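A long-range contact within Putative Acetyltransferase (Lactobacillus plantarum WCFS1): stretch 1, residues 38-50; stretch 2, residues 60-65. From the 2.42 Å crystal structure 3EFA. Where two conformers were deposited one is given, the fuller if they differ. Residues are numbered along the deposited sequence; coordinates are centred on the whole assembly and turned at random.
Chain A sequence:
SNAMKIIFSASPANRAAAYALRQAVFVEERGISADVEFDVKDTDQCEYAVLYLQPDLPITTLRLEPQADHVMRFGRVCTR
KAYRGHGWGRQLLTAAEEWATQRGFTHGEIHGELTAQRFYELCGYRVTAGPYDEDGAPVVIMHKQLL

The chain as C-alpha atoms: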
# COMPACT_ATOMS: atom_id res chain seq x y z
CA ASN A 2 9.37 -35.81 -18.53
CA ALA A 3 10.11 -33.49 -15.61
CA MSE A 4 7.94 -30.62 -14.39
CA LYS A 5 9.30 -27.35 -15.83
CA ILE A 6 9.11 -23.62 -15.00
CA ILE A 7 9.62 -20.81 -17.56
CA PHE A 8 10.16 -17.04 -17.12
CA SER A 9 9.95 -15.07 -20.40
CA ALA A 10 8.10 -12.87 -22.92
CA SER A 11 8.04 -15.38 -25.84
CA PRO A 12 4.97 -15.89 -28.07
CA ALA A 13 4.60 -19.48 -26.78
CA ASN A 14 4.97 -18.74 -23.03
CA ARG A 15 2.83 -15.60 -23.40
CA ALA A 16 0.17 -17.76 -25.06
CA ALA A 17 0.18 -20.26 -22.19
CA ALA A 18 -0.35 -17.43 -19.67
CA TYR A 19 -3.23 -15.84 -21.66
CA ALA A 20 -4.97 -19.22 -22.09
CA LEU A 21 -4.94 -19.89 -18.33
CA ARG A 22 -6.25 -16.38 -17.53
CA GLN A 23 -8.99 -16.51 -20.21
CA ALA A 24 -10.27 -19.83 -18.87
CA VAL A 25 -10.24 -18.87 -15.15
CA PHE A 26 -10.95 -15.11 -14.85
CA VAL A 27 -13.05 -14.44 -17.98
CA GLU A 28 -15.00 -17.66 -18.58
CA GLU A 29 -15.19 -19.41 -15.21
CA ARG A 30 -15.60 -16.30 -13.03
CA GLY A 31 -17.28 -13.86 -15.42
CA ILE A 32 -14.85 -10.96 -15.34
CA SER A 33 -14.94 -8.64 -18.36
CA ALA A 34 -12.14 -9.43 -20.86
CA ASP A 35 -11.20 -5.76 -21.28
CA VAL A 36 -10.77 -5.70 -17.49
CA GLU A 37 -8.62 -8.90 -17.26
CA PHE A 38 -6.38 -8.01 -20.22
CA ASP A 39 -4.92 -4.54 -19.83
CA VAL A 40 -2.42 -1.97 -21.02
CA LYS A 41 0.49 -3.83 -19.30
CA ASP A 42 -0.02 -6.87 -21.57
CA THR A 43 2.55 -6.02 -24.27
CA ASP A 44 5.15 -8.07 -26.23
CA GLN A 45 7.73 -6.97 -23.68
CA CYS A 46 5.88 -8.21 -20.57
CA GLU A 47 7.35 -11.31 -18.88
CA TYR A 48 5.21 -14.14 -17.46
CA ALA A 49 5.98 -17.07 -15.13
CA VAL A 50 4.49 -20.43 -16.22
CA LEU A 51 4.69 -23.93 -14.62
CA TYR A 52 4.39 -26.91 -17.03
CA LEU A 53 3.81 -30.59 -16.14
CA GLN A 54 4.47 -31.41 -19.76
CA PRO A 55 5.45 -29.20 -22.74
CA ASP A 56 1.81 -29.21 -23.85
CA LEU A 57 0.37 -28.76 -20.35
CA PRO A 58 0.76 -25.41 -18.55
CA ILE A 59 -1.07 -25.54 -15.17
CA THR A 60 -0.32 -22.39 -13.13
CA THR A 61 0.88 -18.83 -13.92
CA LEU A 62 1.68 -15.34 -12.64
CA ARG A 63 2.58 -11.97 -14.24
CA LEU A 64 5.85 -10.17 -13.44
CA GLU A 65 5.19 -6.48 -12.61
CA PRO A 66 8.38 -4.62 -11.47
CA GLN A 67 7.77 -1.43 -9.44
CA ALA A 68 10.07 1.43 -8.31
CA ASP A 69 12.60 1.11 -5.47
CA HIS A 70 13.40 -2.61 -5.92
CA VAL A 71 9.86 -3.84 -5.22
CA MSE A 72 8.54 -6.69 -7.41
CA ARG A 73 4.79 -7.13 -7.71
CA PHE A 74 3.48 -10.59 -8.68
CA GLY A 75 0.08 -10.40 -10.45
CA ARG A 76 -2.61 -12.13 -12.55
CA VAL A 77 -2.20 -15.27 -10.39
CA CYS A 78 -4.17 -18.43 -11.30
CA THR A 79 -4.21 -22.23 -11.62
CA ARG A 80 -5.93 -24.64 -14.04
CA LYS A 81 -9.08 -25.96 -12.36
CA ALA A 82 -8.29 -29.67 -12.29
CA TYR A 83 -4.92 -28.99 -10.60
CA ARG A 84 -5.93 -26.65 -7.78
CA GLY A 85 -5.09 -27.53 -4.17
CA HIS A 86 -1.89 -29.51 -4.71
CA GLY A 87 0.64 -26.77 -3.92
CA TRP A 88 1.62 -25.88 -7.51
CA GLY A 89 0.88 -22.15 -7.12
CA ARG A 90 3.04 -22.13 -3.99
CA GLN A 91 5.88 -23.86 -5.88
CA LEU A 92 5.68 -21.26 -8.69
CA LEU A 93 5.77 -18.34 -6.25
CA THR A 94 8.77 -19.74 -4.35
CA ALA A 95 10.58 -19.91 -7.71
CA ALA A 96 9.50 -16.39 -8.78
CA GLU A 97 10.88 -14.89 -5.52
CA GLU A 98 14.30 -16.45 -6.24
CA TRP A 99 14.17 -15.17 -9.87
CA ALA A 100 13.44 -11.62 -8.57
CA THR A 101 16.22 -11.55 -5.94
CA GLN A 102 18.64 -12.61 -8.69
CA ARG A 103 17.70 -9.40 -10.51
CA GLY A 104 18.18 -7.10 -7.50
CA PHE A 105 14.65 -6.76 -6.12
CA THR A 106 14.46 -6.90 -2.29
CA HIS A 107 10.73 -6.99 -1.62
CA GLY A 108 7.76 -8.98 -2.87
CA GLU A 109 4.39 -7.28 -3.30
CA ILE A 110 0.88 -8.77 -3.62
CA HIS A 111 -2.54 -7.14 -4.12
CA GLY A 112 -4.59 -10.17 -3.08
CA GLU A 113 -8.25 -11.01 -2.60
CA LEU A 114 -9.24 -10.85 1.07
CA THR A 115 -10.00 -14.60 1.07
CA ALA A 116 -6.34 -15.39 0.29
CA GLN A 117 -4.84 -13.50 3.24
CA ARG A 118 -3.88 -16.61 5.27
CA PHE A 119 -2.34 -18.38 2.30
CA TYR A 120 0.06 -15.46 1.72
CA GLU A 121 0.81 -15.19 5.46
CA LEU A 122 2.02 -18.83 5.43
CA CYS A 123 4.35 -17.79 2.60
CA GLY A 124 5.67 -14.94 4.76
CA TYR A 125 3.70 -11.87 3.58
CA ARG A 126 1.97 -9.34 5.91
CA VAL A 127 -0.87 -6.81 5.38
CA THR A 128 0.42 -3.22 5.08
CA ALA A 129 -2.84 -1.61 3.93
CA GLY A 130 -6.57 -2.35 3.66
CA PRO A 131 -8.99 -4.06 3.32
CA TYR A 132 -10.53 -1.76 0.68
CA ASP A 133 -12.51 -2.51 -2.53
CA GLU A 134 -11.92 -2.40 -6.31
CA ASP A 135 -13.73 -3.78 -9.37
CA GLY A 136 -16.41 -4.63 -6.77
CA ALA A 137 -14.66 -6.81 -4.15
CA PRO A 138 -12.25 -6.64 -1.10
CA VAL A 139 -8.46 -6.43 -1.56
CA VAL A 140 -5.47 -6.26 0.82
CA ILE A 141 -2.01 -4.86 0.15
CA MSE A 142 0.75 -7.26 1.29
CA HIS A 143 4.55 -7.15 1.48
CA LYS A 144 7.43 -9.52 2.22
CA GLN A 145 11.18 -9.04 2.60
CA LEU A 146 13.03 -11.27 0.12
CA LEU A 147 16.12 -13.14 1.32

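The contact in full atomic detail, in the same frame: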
# COMPACT_ATOMS: atom_id res chain seq x y z
N PHE A 38 -7.51 -8.32 -19.35
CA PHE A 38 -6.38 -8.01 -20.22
C PHE A 38 -6.25 -6.50 -20.38
O PHE A 38 -7.20 -5.82 -20.77
CB PHE A 38 -6.50 -8.77 -21.56
CG PHE A 38 -6.63 -10.26 -21.37
CD1 PHE A 38 -5.50 -11.03 -21.07
CD2 PHE A 38 -7.88 -10.88 -21.39
CE1 PHE A 38 -5.61 -12.42 -20.83
CE2 PHE A 38 -8.01 -12.25 -21.15
CZ PHE A 38 -6.87 -13.03 -20.87
N ASP A 39 -5.07 -5.98 -20.04
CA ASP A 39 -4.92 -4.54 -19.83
C ASP A 39 -3.71 -3.99 -20.55
O ASP A 39 -2.98 -4.72 -21.24
CB ASP A 39 -4.85 -4.20 -18.32
CG ASP A 39 -3.53 -4.66 -17.66
OD1 ASP A 39 -2.63 -5.20 -18.34
OD2 ASP A 39 -3.38 -4.46 -16.43
N VAL A 40 -3.50 -2.69 -20.35
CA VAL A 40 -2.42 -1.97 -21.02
C VAL A 40 -1.00 -2.50 -20.71
O VAL A 40 -0.08 -2.29 -21.50
CB VAL A 40 -2.51 -0.46 -20.73
CG1 VAL A 40 -2.05 -0.15 -19.29
CG2 VAL A 40 -1.71 0.32 -21.76
N LYS A 41 -0.81 -3.21 -19.59
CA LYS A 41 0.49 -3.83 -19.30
C LYS A 41 0.78 -5.10 -20.13
O LYS A 41 1.93 -5.58 -20.17
CB LYS A 41 0.63 -4.16 -17.82
CG LYS A 41 0.41 -3.00 -16.88
CD LYS A 41 1.50 -1.95 -16.99
CE LYS A 41 1.20 -0.77 -16.06
NZ LYS A 41 1.91 0.49 -16.46
N ASP A 42 -0.24 -5.66 -20.78
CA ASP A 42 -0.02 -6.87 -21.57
C ASP A 42 0.53 -6.53 -22.95
O ASP A 42 -0.23 -6.47 -23.91
CB ASP A 42 -1.31 -7.68 -21.71
CG ASP A 42 -1.70 -8.37 -20.42
OD1 ASP A 42 -0.85 -9.09 -19.86
OD2 ASP A 42 -2.86 -8.20 -19.98
N THR A 43 1.85 -6.31 -23.03
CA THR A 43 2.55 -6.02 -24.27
C THR A 43 3.50 -7.19 -24.62
O THR A 43 3.62 -8.14 -23.84
CB THR A 43 3.41 -4.75 -24.15
OG1 THR A 43 4.54 -5.04 -23.31
CG2 THR A 43 2.61 -3.57 -23.55
N ASP A 44 4.17 -7.08 -25.77
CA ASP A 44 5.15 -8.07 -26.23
C ASP A 44 6.36 -8.16 -25.32
O ASP A 44 7.10 -9.15 -25.34
CB ASP A 44 5.66 -7.69 -27.62
CG ASP A 44 4.64 -7.93 -28.69
OD1 ASP A 44 3.81 -8.83 -28.50
OD2 ASP A 44 4.68 -7.22 -29.72
N GLN A 45 6.57 -7.11 -24.54
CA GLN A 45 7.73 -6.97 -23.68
C GLN A 45 7.48 -7.47 -22.25
O GLN A 45 8.42 -7.55 -21.44
CB GLN A 45 8.18 -5.50 -23.61
CG GLN A 45 9.00 -5.01 -24.81
CD GLN A 45 8.22 -4.08 -25.73
OE1 GLN A 45 7.15 -3.58 -25.38
NE2 GLN A 45 8.77 -3.83 -26.92
N CYS A 46 6.22 -7.76 -21.93
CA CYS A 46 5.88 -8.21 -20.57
C CYS A 46 6.28 -9.67 -20.34
O CYS A 46 6.01 -10.52 -21.19
CB CYS A 46 4.38 -8.03 -20.29
SG CYS A 46 3.89 -8.33 -18.54
N GLU A 47 6.92 -9.94 -19.21
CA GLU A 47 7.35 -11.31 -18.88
C GLU A 47 6.35 -12.05 -17.99
O GLU A 47 5.80 -11.48 -17.05
CB GLU A 47 8.73 -11.29 -18.23
CG GLU A 47 9.81 -10.81 -19.20
CD GLU A 47 11.21 -10.81 -18.60
OE1 GLU A 47 11.44 -10.14 -17.56
OE2 GLU A 47 12.09 -11.45 -19.21
N TYR A 48 6.14 -13.34 -18.27
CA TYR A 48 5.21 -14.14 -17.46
C TYR A 48 5.92 -15.37 -16.89
O TYR A 48 6.87 -15.87 -17.48
CB TYR A 48 3.97 -14.54 -18.28
CG TYR A 48 3.28 -13.36 -18.94
CD1 TYR A 48 2.17 -12.75 -18.35
CD2 TYR A 48 3.77 -12.82 -20.14
CE1 TYR A 48 1.55 -11.65 -18.95
CE2 TYR A 48 3.16 -11.71 -20.74
CZ TYR A 48 2.04 -11.13 -20.13
OH TYR A 48 1.41 -10.03 -20.70
N ALA A 49 5.47 -15.83 -15.72
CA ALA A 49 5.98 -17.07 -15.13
C ALA A 49 4.96 -18.19 -15.34
O ALA A 49 3.81 -18.05 -14.93
CB ALA A 49 6.29 -16.88 -13.62
N VAL A 50 5.38 -19.30 -15.96
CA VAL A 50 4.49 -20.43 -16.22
C VAL A 50 5.08 -21.78 -15.77
O VAL A 50 6.23 -22.10 -16.11
CB VAL A 50 4.08 -20.52 -17.73
CG1 VAL A 50 3.13 -21.69 -18.00
CG2 VAL A 50 3.46 -19.22 -18.21
N THR A 60 -0.20 -23.55 -14.01
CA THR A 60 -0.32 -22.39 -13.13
C THR A 60 0.57 -21.25 -13.65
O THR A 60 1.56 -21.51 -14.36
CB THR A 60 -0.04 -22.78 -11.63
OG1 THR A 60 -0.43 -21.71 -10.76
CG2 THR A 60 1.43 -23.15 -11.41
N THR A 61 0.19 -20.00 -13.35
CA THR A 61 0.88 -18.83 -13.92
C THR A 61 0.80 -17.59 -13.02
O THR A 61 -0.10 -17.45 -12.20
CB THR A 61 0.31 -18.45 -15.33
OG1 THR A 61 1.07 -17.36 -15.88
CG2 THR A 61 -1.14 -18.01 -15.24
N LEU A 62 1.76 -16.69 -13.20
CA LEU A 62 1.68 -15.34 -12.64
C LEU A 62 2.37 -14.31 -13.57
O LEU A 62 3.19 -14.67 -14.41
CB LEU A 62 2.25 -15.29 -11.21
CG LEU A 62 3.74 -15.56 -10.93
CD1 LEU A 62 4.62 -14.34 -11.26
CD2 LEU A 62 3.94 -15.97 -9.48
N ARG A 63 2.02 -13.03 -13.41
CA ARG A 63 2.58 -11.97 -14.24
C ARG A 63 3.64 -11.16 -13.47
O ARG A 63 3.41 -10.72 -12.33
CB ARG A 63 1.47 -11.04 -14.78
CG ARG A 63 1.96 -9.93 -15.75
CD ARG A 63 0.81 -9.17 -16.45
NE ARG A 63 0.17 -8.16 -15.59
CZ ARG A 63 -0.77 -7.30 -15.97
NH1 ARG A 63 -1.22 -7.30 -17.23
NH2 ARG A 63 -1.27 -6.43 -15.09
N LEU A 64 4.80 -10.96 -14.09
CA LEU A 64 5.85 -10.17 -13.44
C LEU A 64 5.65 -8.66 -13.67
O LEU A 64 5.63 -8.20 -14.82
CB LEU A 64 7.24 -10.67 -13.87
CG LEU A 64 7.41 -12.14 -13.43
CD1 LEU A 64 8.06 -13.02 -14.48
CD2 LEU A 64 8.12 -12.27 -12.07
N GLU A 65 5.46 -7.92 -12.58
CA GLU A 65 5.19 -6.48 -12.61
C GLU A 65 6.16 -5.67 -11.72
O GLU A 65 5.81 -5.24 -10.61
CB GLU A 65 3.73 -6.19 -12.19
CG GLU A 65 2.67 -7.04 -12.90
CD GLU A 65 1.23 -6.77 -12.42
OE1 GLU A 65 1.00 -5.78 -11.68
OE2 GLU A 65 0.33 -7.55 -12.79
O HOH W 1 7.48 -7.94 -16.87

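Neighbouring antiparallel strands supply a regular ladder of backbone bonds, and a long charged side chain can extend their contact well beyond the last rung. The two stretches in this acetyltransferase illustrate both halves of the principle. Residues 48-50 and 60-65 run antiparallel, their N-to-C directions 159° apart and their axes approaching to 4.8 Å. Ala-49 and Leu-62 form the hydrogen-bonded pair at the centre: Ala-49 N donates to Leu-62 O at 2.9 Å, and Leu-62 N returns the bond to Ala-49 O at 3.0 Å. The flanking pairs, Tyr-48 with Arg-63 and Val-50 with Thr-61, are non-hydrogen-bonded, and their alpha carbons lie closer together, as is usual for such pairs. Farther along, Leu-64 N donates to Glu-47 O at 3.2 Å. Where a direct return bond might accompany it, a water intervenes, accepting from Glu-47 N at 3.1 Å and donating to Leu-64 O at 2.8 Å. The water thus joins the two backbones where they have drawn too far apart for a direct bond.

Alternation along the strands sorts the side chains. Ala-49 and Leu-62 share one face, where Ala-49 CB meets Leu-62 CD1 at 3.8 Å; Leu-64 adds a looser apolar contact, its CD1 4.3 Å from Ala-49 CB. The small methyl of alanine thus packs against two leucines. Tyr-48, Val-50, Thr-61 and Arg-63 occupy the other face. There Thr-61 OG1 donates to Ala-49 O at 3.0 Å, so this carbonyl accepts from both a backbone amide and a hydroxyl.

Arg-63 has the largest area covered by the opposing stretch. Its aliphatic portion passes beside Tyr-48, with Arg-63 CD 3.6 Å from Tyr-48 CE1, and Arg-63 CG lies 3.8 Å from Cys-46 SG. The extended t, t start to the side chain carries the guanidinium to the loop preceding the strand. Asp-39 meets it with both carboxylate oxygens: Arg-63 NH1 donates to Asp-39 OD1 at 2.8 Å and Arg-63 NH2 to Asp-39 OD2 at 3.2 Å, a paired salt bridge. Arg-63 NH1 also bonds Asp-42 OD1 at 3.2 Å. These acidic groups lie near the guanidinium plane, where its N-H bonds point, whereas Lys-41 CB covers one face.

The acids are themselves held in place. A type I turn spans Asp-39 to Asp-42; Asp-39 N donates to Asp-42 OD2 at 3.1 Å, and Tyr-48 OH donates to Asp-42 OD1 at 2.6 Å. Within its own strand, Arg-63 NE forms a salt bridge to Glu-65 OE2 at 2.9 Å. One arginine therefore ties three carboxylates together, linking turn to strand.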